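Sesquisabinene B synthase 2 (Santalum album, PDB 6A2A) probably converts farnesyl diphosphate into the sesquiterpene sesquisabinene B, acting as a divalent-metal-dependent (magnesium or manganese) terpene synthase. Local coordinates at residues K94-T99 against L242-L247; S385-S390 against F419-V424; S426-V431 against E437-V442. All coordinates share one frame; numbering follows the deposited sequence.

Interactions 2 and 3 are neighbours in the metal-binding domain. Both use helix 419-430, their centres lie 14 Å apart, and they touch where Val-424 CG2 packs on Val-442 CG1 at 4.0 Å. Interaction 2 lies near the magnesium site, empty in this chain: the side chain of Gln-387 is about 6 Å from that of Asp-316, a magnesium-binding residue. Interaction 3 packs the C-terminal part of helix 419-430 against helix 436-443, away from that site. Interaction 1 stands apart, joining the N-terminal helical domain to helix 239-270. Its centre is 35 Å from that of interaction 2 and 30 Å from that of interaction 3, with nearest atoms about 17 and 14 Å away.

Interaction 1: K94-T99 against L242-L247; sequences KYQFET and LRYAKL
Gln-96 is the first residue of 94-99 to meet Tyr-244 of 242-247. Its chain bends at chi2 and crosses the tyrosine at about a right angle, so that CG and CD lie beside the phenolic OH. Gln-96 NE2 is 3.5 Å from Tyr-244 OH, but the angle is too poor for a hydrogen bond; the amide is held instead by Lys-65, at OE1, and by Asp-248. Phe-97 follows, at the N-cap position before helix 98-110, and approaches the tyrosine from the opposite direction. Tyr-244 CE2 sits at the edge of the Phe-97 ring, near its plane, 3.6 Å from both CZ and CE2 of that ring. The centroids are 5.8 Å apart and the planes make 64°, an oblique pair. In Tyr-244, CG points opposite the backbone N (chi1 -178°), which carries the phenol from helix 239-270 to both partners. Replacing Tyr-244 with an alanine would probably open a gap at the Phe-97 edge and leave Gln-96 CG and CD without the phenol they rest against. Lys-65 packs on both aromatic residues. Between the segments the contact is van der Waals packing, but Asp-248, also of helix 239-270, hydrogen-bonds both Gln-96 NE2 and Tyr-95 OH.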
loop_
_atom_site.group_PDB
_atom_site.type_symbol
_atom_site.label_atom_id
_atom_site.label_comp_id
_atom_site.label_asym_id
_atom_site.label_seq_id
_atom_site.Cartn_x
_atom_site.Cartn_y
_atom_site.Cartn_z
ATOM N N LYS A 94 -2.063 31.021 4.118
ATOM C CA LYS A 94 -1.030 31.640 3.285
ATOM C C LYS A 94 -0.716 30.773 2.053
ATOM O O LYS A 94 -0.411 31.310 0.978
ATOM C CB LYS A 94 0.229 31.948 4.095
ATOM C CG LYS A 94 1.185 32.901 3.398
ATOM C CD LYS A 94 2.228 33.556 4.278
ATOM C CE LYS A 94 3.492 32.743 4.424
ATOM N NZ LYS A 94 4.298 32.794 3.177
ATOM N N TYR A 95 -0.752 29.435 2.180
ATOM C CA TYR A 95 -0.373 28.553 1.047
ATOM C C TYR A 95 -1.330 28.731 -0.135
ATOM O O TYR A 95 -0.944 28.425 -1.285
ATOM C CB TYR A 95 -0.320 27.080 1.478
ATOM C CG TYR A 95 -1.669 26.410 1.561
ATOM C CD1 TYR A 95 -2.576 26.702 2.575
ATOM C CD2 TYR A 95 -2.086 25.523 0.584
ATOM C CE1 TYR A 95 -3.834 26.126 2.599
ATOM C CE2 TYR A 95 -3.306 24.903 0.631
ATOM C CZ TYR A 95 -4.210 25.245 1.609
ATOM O OH TYR A 95 -5.412 24.623 1.607
ATOM N N GLN A 96 -2.550 29.215 0.117
ATOM C CA GLN A 96 -3.492 29.508 -0.973
ATOM C C GLN A 96 -3.297 30.913 -1.579
ATOM O O GLN A 96 -3.848 31.155 -2.653
ATOM C CB GLN A 96 -4.946 29.400 -0.493
ATOM C CG GLN A 96 -5.446 28.016 -0.131
ATOM C CD GLN A 96 -5.798 27.172 -1.327
ATOM O OE1 GLN A 96 -5.287 27.407 -2.421
ATOM N NE2 GLN A 96 -6.589 26.138 -1.115
ATOM N N PHE A 97 -2.527 31.798 -0.987
ATOM C CA PHE A 97 -2.493 33.227 -1.380
ATOM C C PHE A 97 -1.051 33.703 -1.394
ATOM O O PHE A 97 -0.795 34.821 -1.094
ATOM C CB PHE A 97 -3.378 34.065 -0.442
ATOM C CG PHE A 97 -4.814 33.626 -0.444
ATOM C CD1 PHE A 97 -5.624 33.806 -1.569
ATOM C CD2 PHE A 97 -5.393 33.057 0.679
ATOM C CE1 PHE A 97 -6.934 33.366 -1.588
ATOM C CE2 PHE A 97 -6.715 32.639 0.656
ATOM C CZ PHE A 97 -7.497 32.810 -0.464
ATOM N N GLU A 98 -0.092 32.859 -1.804
ATOM C CA GLU A 98 1.300 33.202 -1.597
ATOM C C GLU A 98 1.684 34.459 -2.410
ATOM O O GLU A 98 2.374 35.342 -1.905
ATOM C CB GLU A 98 2.205 32.041 -2.016
ATOM C CG GLU A 98 2.114 30.832 -1.097
ATOM C CD GLU A 98 2.823 30.947 0.239
ATOM O OE1 GLU A 98 3.384 32.018 0.568
ATOM O OE2 GLU A 98 2.774 29.937 0.998
ATOM N N THR A 99 1.265 34.498 -3.657
ATOM C CA THR A 99 1.549 35.635 -4.552
ATOM C C THR A 99 0.942 36.919 -3.972
ATOM O O THR A 99 1.615 37.922 -3.806
ATOM C CB THR A 99 1.043 35.325 -5.970
ATOM O OG1 THR A 99 1.997 34.398 -6.500
ATOM C CG2 THR A 99 0.927 36.550 -6.843
ATOM N N LEU A 242 -13.453 34.208 7.344
ATOM C CA LEU A 242 -13.734 33.191 8.335
ATOM C C LEU A 242 -14.403 32.004 7.656
ATOM O O LEU A 242 -13.990 30.850 7.871
ATOM C CB LEU A 242 -14.604 33.729 9.483
ATOM C CG LEU A 242 -15.056 32.674 10.495
ATOM C CD1 LEU A 242 -13.855 32.099 11.257
ATOM C CD2 LEU A 242 -16.087 33.218 11.478
ATOM N N ARG A 243 -15.430 32.272 6.848
ATOM C CA ARG A 243 -16.136 31.223 6.173
ATOM C C ARG A 243 -15.182 30.415 5.278
ATOM O O ARG A 243 -15.255 29.172 5.255
ATOM C CB ARG A 243 -17.286 31.819 5.343
ATOM C CG ARG A 243 -18.504 32.211 6.177
ATOM C CD ARG A 243 -19.526 33.031 5.377
ATOM N NE ARG A 243 -20.081 32.288 4.245
ATOM C CZ ARG A 243 -20.295 32.802 3.035
ATOM N NH1 ARG A 243 -20.618 32.005 2.027
ATOM N NH2 ARG A 243 -20.142 34.100 2.828
ATOM N N TYR A 244 -14.324 31.083 4.523
ATOM C CA TYR A 244 -13.362 30.409 3.655
ATOM C C TYR A 244 -12.377 29.568 4.503
ATOM O O TYR A 244 -12.045 28.447 4.106
ATOM C CB TYR A 244 -12.566 31.383 2.792
ATOM C CG TYR A 244 -11.598 30.697 1.861
ATOM C CD1 TYR A 244 -12.025 29.772 0.926
ATOM C CD2 TYR A 244 -10.241 30.905 1.981
ATOM C CE1 TYR A 244 -11.134 29.072 0.132
ATOM C CE2 TYR A 244 -9.334 30.235 1.167
ATOM C CZ TYR A 244 -9.781 29.301 0.261
ATOM O OH TYR A 244 -8.905 28.685 -0.573
ATOM N N ALA A 245 -11.955 30.106 5.623
ATOM C CA ALA A 245 -11.001 29.432 6.535
ATOM C C ALA A 245 -11.557 28.099 7.038
ATOM O O ALA A 245 -10.846 27.066 7.029
ATOM C CB ALA A 245 -10.636 30.330 7.697
ATOM N N LYS A 246 -12.834 28.078 7.385
ATOM C CA LYS A 246 -13.481 26.855 7.840
ATOM C C LYS A 246 -13.651 25.863 6.690
ATOM O O LYS A 246 -13.482 24.644 6.860
ATOM C CB LYS A 246 -14.839 27.170 8.474
ATOM C CG LYS A 246 -14.757 28.025 9.732
ATOM C CD LYS A 246 -16.109 28.242 10.375
ATOM C CE LYS A 246 -16.004 29.004 11.670
ATOM N NZ LYS A 246 -17.351 29.303 12.209
ATOM N N LEU A 247 -14.005 26.356 5.501
ATOM C CA LEU A 247 -14.250 25.487 4.383
ATOM C C LEU A 247 -12.942 24.822 3.914
ATOM O O LEU A 247 -12.904 23.612 3.643
ATOM C CB LEU A 247 -14.868 26.356 3.274
ATOM C CG LEU A 247 -15.770 25.701 2.236
ATOM C CD1 LEU A 247 -16.878 24.885 2.862
ATOM C CD2 LEU A 247 -16.387 26.782 1.359
#

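Interaction 2: S385-S390 against F419-V424; sequences SDQLKS and FPNLLV
Gln-387 and Asn-421 meet amide to amide, with their side chains crossing at about a right angle and the two amide planes 86° apart. This near-perpendicular setting is incompatible with a flat, doubly bonded amide pair, and a single hydrogen bond joins the two. The donor is Asn-421 ND2 and the acceptor Gln-387 OE1, 2.9 Å apart, with an N-H...O angle of 162°. The glutamine oxygen lies close to the plane of the asparagine amide, whereas the asparagine nitrogen reaches that oxygen almost head-on, in line with the carbonyl bond. The same oxygen also rests 3.4 Å from Asn-421 CB, so it sits against the root of the asparagine as well as its nitrogen.

The extended glutamine chain spans the gap between helix 377-400 and helix 419-430; within 385-390 and 419-424 the nearest CA atoms are those of Gln-387 and Asn-421, 7.2 Å apart. Asn-421 meets it with CG trans to the main-chain N (chi1 -175°), which turns its amide toward the same point. Gln-387 NE2 has a weak hydrogen bond to Tyr-391 OH, one turn on. At the backbone of the glutamine, Ser-390 OG donates to Gln-387 O at 2.7 Å. Ile-312 and Val-308 of helix 299-321 pack on Gln-387 and Asn-421 respectively; that helix also bears Asp-316, a magnesium-binding residue whose ion is absent from this chain.

Both residues are buried, so the bond pairs a carbonyl with an N-H away from solvent and gives the two helices a directional link beside the metal site.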
loop_
_atom_site.group_PDB
_atom_site.type_symbol
_atom_site.label_atom_id
_atom_site.label_comp_id
_atom_site.label_asym_id
_atom_site.label_seq_id
_atom_site.Cartn_x
_atom_site.Cartn_y
_atom_site.Cartn_z
ATOM N N SER A 385 21.675 3.845 8.841
ATOM C CA SER A 385 22.935 3.412 9.400
ATOM C C SER A 385 23.477 4.483 10.360
ATOM O O SER A 385 23.792 4.174 11.485
ATOM C CB SER A 385 23.924 3.105 8.305
ATOM O OG SER A 385 25.224 2.980 8.837
ATOM N N ASP A 386 23.460 5.751 9.959
ATOM C CA ASP A 386 23.937 6.843 10.840
ATOM C C ASP A 386 23.104 6.867 12.139
ATOM O O ASP A 386 23.633 7.021 13.257
ATOM C CB ASP A 386 23.866 8.182 10.126
ATOM C CG ASP A 386 24.873 8.388 9.033
ATOM O OD1 ASP A 386 25.884 7.626 8.927
ATOM O OD2 ASP A 386 24.718 9.411 8.282
ATOM N N GLN A 387 21.782 6.752 12.011
ATOM C CA GLN A 387 20.891 6.819 13.186
ATOM C C GLN A 387 21.129 5.651 14.140
ATOM O O GLN A 387 21.257 5.829 15.383
ATOM C CB GLN A 387 19.435 6.841 12.743
ATOM C CG GLN A 387 18.528 7.084 13.922
ATOM C CD GLN A 387 17.161 7.549 13.536
ATOM O OE1 GLN A 387 16.877 7.767 12.375
ATOM N NE2 GLN A 387 16.352 7.796 14.556
ATOM N N LEU A 388 21.302 4.439 13.631
ATOM C CA LEU A 388 21.491 3.341 14.572
ATOM C C LEU A 388 22.896 3.370 15.210
ATOM O O LEU A 388 23.077 2.893 16.340
ATOM C CB LEU A 388 21.262 2.017 13.827
ATOM C CG LEU A 388 19.868 1.806 13.246
ATOM C CD1 LEU A 388 19.790 0.396 12.716
ATOM C CD2 LEU A 388 18.761 2.087 14.245
ATOM N N LYS A 389 23.852 3.913 14.510
ATOM C CA LYS A 389 25.153 4.127 15.118
ATOM C C LYS A 389 25.028 5.119 16.276
ATOM O O LYS A 389 25.660 4.930 17.292
ATOM C CB LYS A 389 26.143 4.646 14.092
ATOM C CG LYS A 389 26.610 3.573 13.112
ATOM C CD LYS A 389 27.554 4.141 12.090
ATOM C CE LYS A 389 28.277 3.132 11.216
ATOM N NZ LYS A 389 28.954 3.846 10.105
ATOM N N SER A 390 24.139 6.106 16.157
ATOM C CA SER A 390 23.986 7.058 17.230
ATOM C C SER A 390 23.264 6.408 18.427
ATOM O O SER A 390 23.533 6.730 19.597
ATOM C CB SER A 390 23.343 8.331 16.721
ATOM O OG SER A 390 21.909 8.161 16.660
ATOM N N PHE A 419 16.040 13.527 13.138
ATOM C CA PHE A 419 15.730 14.590 12.196
ATOM C C PHE A 419 16.727 14.678 11.054
ATOM O O PHE A 419 16.321 14.986 9.973
ATOM C CB PHE A 419 15.428 15.923 12.884
ATOM C CG PHE A 419 14.035 15.875 13.445
ATOM C CD1 PHE A 419 12.927 16.020 12.622
ATOM C CD2 PHE A 419 13.830 15.526 14.754
ATOM C CE1 PHE A 419 11.638 15.894 13.116
ATOM C CE2 PHE A 419 12.546 15.424 15.259
ATOM C CZ PHE A 419 11.441 15.583 14.437
ATOM N N PRO A 420 18.007 14.342 11.249
ATOM C CA PRO A 420 18.814 14.131 10.014
ATOM C C PRO A 420 18.202 13.133 9.030
ATOM O O PRO A 420 18.096 13.450 7.841
ATOM C CB PRO A 420 20.178 13.699 10.526
ATOM C CG PRO A 420 20.214 14.402 11.846
ATOM C CD PRO A 420 18.837 14.242 12.430
ATOM N N ASN A 421 17.722 12.022 9.550
ATOM C CA ASN A 421 17.021 11.004 8.748
ATOM C C ASN A 421 15.778 11.597 8.071
ATOM O O ASN A 421 15.656 11.619 6.830
ATOM C CB ASN A 421 16.657 9.826 9.648
ATOM C CG ASN A 421 16.042 8.654 8.916
ATOM O OD1 ASN A 421 15.546 8.799 7.790
ATOM N ND2 ASN A 421 16.100 7.498 9.579
ATOM N N LEU A 422 14.891 12.201 8.877
ATOM C CA LEU A 422 13.643 12.724 8.336
ATOM C C LEU A 422 13.914 13.873 7.367
ATOM O O LEU A 422 13.256 13.942 6.336
ATOM C CB LEU A 422 12.746 13.173 9.493
ATOM C CG LEU A 422 12.126 12.019 10.274
ATOM C CD1 LEU A 422 11.561 12.489 11.592
ATOM C CD2 LEU A 422 11.075 11.326 9.448
ATOM N N LEU A 423 14.845 14.765 7.692
ATOM C CA LEU A 423 15.096 15.943 6.824
ATOM C C LEU A 423 15.815 15.582 5.519
ATOM O O LEU A 423 15.434 16.042 4.434
ATOM C CB LEU A 423 15.852 17.036 7.590
ATOM C CG LEU A 423 15.002 17.833 8.584
ATOM C CD1 LEU A 423 15.923 18.704 9.392
ATOM C CD2 LEU A 423 13.936 18.667 7.932
ATOM N N VAL A 424 16.875 14.782 5.596
ATOM C CA VAL A 424 17.550 14.347 4.395
ATOM C C VAL A 424 16.586 13.577 3.509
ATOM O O VAL A 424 16.568 13.792 2.275
ATOM C CB VAL A 424 18.790 13.520 4.724
ATOM C CG1 VAL A 424 19.353 12.836 3.497
ATOM C CG2 VAL A 424 19.822 14.357 5.463
#

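Interaction 3: S426-V431 against E437-V442; sequences SYLLTV and EKLDYV
Tyr-427 and Val-442 are brought together by their first torsions: with CG of the tyrosine on the far side of the CA-CB bond from its N (chi1 178°), the ring is sent out from helix 419-430 toward helix 436-443, and the valine rotamer, with CG2 anti to its own carbonyl carbon, sets that methyl over the ring. The two helices form an antiparallel helical hairpin within the all-helical class I terpene synthase fold. The evidence is an angle of 152° between the axes of the short segments, whose closest approach is 10.4 Å.

The methyl contact is a CH-pi interaction. Val-442 CG2 stands 3.3 Å from the centroid of the Tyr-427 ring and 8° off its normal, close enough to indicate tight packing. Val-431 CB lies over the centre of the opposite face, 3.8 Å above the plane, so the ring is sandwiched between two valines, one from each side of the hairpin. Its rim is lined too. Leu-439 CD2 is in the ring plane, 3.8 Å from Tyr-427 CD2, and Lys-438 CB is also in that plane, 3.4 Å from Tyr-427 OH. The lysine chain crosses the phenol at about a right angle and stays extended, taking NZ on to the backbone oxygens of Asn-433 and Glu-432 in the connecting turn. Phe-521 of helix 521-535 adds an edge-to-face contact with Tyr-427 and also touches Val-442.

Beside the ring, Leu-439 CD2 packs 3.8 Å from Leu-428 CB, joining the residues whose CA atoms are nearest across the hairpin. Tyr-427 O accepts from two backbone donors, Thr-430 N and Val-431 N, the latter at 2.8 Å.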
loop_
_atom_site.group_PDB
_atom_site.type_symbol
_atom_site.label_atom_id
_atom_site.label_comp_id
_atom_site.label_asym_id
_atom_site.label_seq_id
_atom_site.Cartn_x
_atom_site.Cartn_y
_atom_site.Cartn_z
ATOM N N SER A 426 13.327 14.051 3.355
ATOM C CA SER A 426 12.445 15.057 2.791
ATOM C C SER A 426 13.102 15.782 1.601
ATOM O O SER A 426 12.397 16.136 0.650
ATOM C CB SER A 426 11.969 15.998 3.846
ATOM O OG SER A 426 12.897 17.028 4.201
ATOM N N TYR A 427 14.397 16.049 1.716
ATOM C CA TYR A 427 15.161 16.732 0.672
ATOM C C TYR A 427 15.270 15.834 -0.579
ATOM O O TYR A 427 15.008 16.281 -1.728
ATOM C CB TYR A 427 16.532 17.121 1.204
ATOM C CG TYR A 427 17.416 17.792 0.181
ATOM C CD1 TYR A 427 17.424 19.171 0.056
ATOM C CD2 TYR A 427 18.340 17.072 -0.556
ATOM C CE1 TYR A 427 18.283 19.815 -0.827
ATOM C CE2 TYR A 427 19.217 17.703 -1.443
ATOM C CZ TYR A 427 19.174 19.073 -1.592
ATOM O OH TYR A 427 20.061 19.661 -2.460
ATOM N N LEU A 428 15.661 14.565 -0.363
ATOM C CA LEU A 428 15.676 13.569 -1.435
ATOM C C LEU A 428 14.381 13.568 -2.262
ATOM O O LEU A 428 14.409 13.480 -3.531
ATOM C CB LEU A 428 15.872 12.182 -0.817
ATOM C CG LEU A 428 15.571 11.001 -1.736
ATOM C CD1 LEU A 428 16.593 10.870 -2.835
ATOM C CD2 LEU A 428 15.498 9.697 -0.946
ATOM N N LEU A 429 13.257 13.651 -1.587
ATOM C CA LEU A 429 11.946 13.468 -2.221
ATOM C C LEU A 429 11.424 14.750 -2.876
ATOM O O LEU A 429 10.404 14.646 -3.588
ATOM C CB LEU A 429 10.939 13.014 -1.156
ATOM C CG LEU A 429 11.237 11.637 -0.553
ATOM C CD1 LEU A 429 10.255 11.335 0.559
ATOM C CD2 LEU A 429 11.162 10.543 -1.602
ATOM N N THR A 430 12.030 15.898 -2.595
ATOM C CA THR A 430 11.481 17.181 -3.120
ATOM C C THR A 430 12.483 18.009 -3.916
ATOM O O THR A 430 11.994 18.830 -4.745
ATOM C CB THR A 430 10.943 18.055 -1.988
ATOM O OG1 THR A 430 12.006 18.355 -1.065
ATOM C CG2 THR A 430 9.775 17.377 -1.321
ATOM N N VAL A 431 13.784 17.933 -3.665
ATOM C CA VAL A 431 14.781 18.766 -4.392
ATOM C C VAL A 431 14.666 18.534 -5.916
ATOM O O VAL A 431 14.418 17.431 -6.384
ATOM C CB VAL A 431 16.224 18.497 -3.919
ATOM C CG1 VAL A 431 16.764 17.170 -4.458
ATOM C CG2 VAL A 431 17.147 19.657 -4.282
ATOM N N GLU A 437 25.895 14.186 -4.897
ATOM C CA GLU A 437 26.629 15.280 -4.260
ATOM C C GLU A 437 25.668 16.173 -3.463
ATOM O O GLU A 437 26.046 16.632 -2.373
ATOM C CB GLU A 437 27.365 16.152 -5.276
ATOM C CG GLU A 437 28.510 15.434 -5.957
ATOM C CD GLU A 437 28.044 14.278 -6.840
ATOM O OE1 GLU A 437 27.089 14.487 -7.616
ATOM O OE2 GLU A 437 28.590 13.157 -6.693
ATOM N N LYS A 438 24.475 16.435 -4.009
ATOM C CA LYS A 438 23.483 17.240 -3.259
ATOM C C LYS A 438 23.068 16.532 -1.955
ATOM O O LYS A 438 22.960 17.187 -0.915
ATOM C CB LYS A 438 22.222 17.526 -4.075
ATOM C CG LYS A 438 22.393 18.508 -5.224
ATOM C CD LYS A 438 21.193 18.659 -6.088
ATOM C CE LYS A 438 21.486 19.433 -7.361
ATOM N NZ LYS A 438 20.230 19.771 -8.095
ATOM N N LEU A 439 22.850 15.228 -1.996
ATOM C CA LEU A 439 22.452 14.501 -0.800
ATOM C C LEU A 439 23.572 14.424 0.240
ATOM O O LEU A 439 23.310 14.520 1.460
ATOM C CB LEU A 439 21.951 13.118 -1.204
ATOM C CG LEU A 439 20.615 13.155 -1.919
ATOM C CD1 LEU A 439 20.417 11.839 -2.598
ATOM C CD2 LEU A 439 19.483 13.473 -0.970
ATOM N N ASP A 440 24.827 14.274 -0.207
ATOM C CA ASP A 440 25.967 14.254 0.693
ATOM C C ASP A 440 26.011 15.649 1.404
ATOM O O ASP A 440 26.323 15.741 2.632
ATOM C CB ASP A 440 27.265 14.059 -0.078
ATOM C CG ASP A 440 27.544 12.576 -0.470
ATOM O OD1 ASP A 440 26.852 11.688 0.041
ATOM O OD2 ASP A 440 28.493 12.362 -1.280
ATOM N N TYR A 441 25.819 16.706 0.628
ATOM C CA TYR A 441 25.822 18.095 1.182
ATOM C C TYR A 441 24.764 18.226 2.321
ATOM O O TYR A 441 25.099 18.659 3.417
ATOM C CB TYR A 441 25.556 19.128 0.090
ATOM C CG TYR A 441 25.356 20.523 0.632
ATOM C CD1 TYR A 441 26.400 21.264 1.138
ATOM C CD2 TYR A 441 24.090 21.068 0.695
ATOM C CE1 TYR A 441 26.203 22.527 1.678
ATOM C CE2 TYR A 441 23.878 22.344 1.182
ATOM C CZ TYR A 441 24.934 23.062 1.704
ATOM O OH TYR A 441 24.695 24.328 2.185
ATOM N N VAL A 442 23.547 17.821 2.075
ATOM C CA VAL A 442 22.507 17.976 3.116
ATOM C C VAL A 442 22.868 17.083 4.311
ATOM O O VAL A 442 22.745 17.500 5.404
ATOM C CB VAL A 442 21.100 17.704 2.577
ATOM C CG1 VAL A 442 20.063 17.962 3.659
ATOM C CG2 VAL A 442 20.820 18.573 1.386
#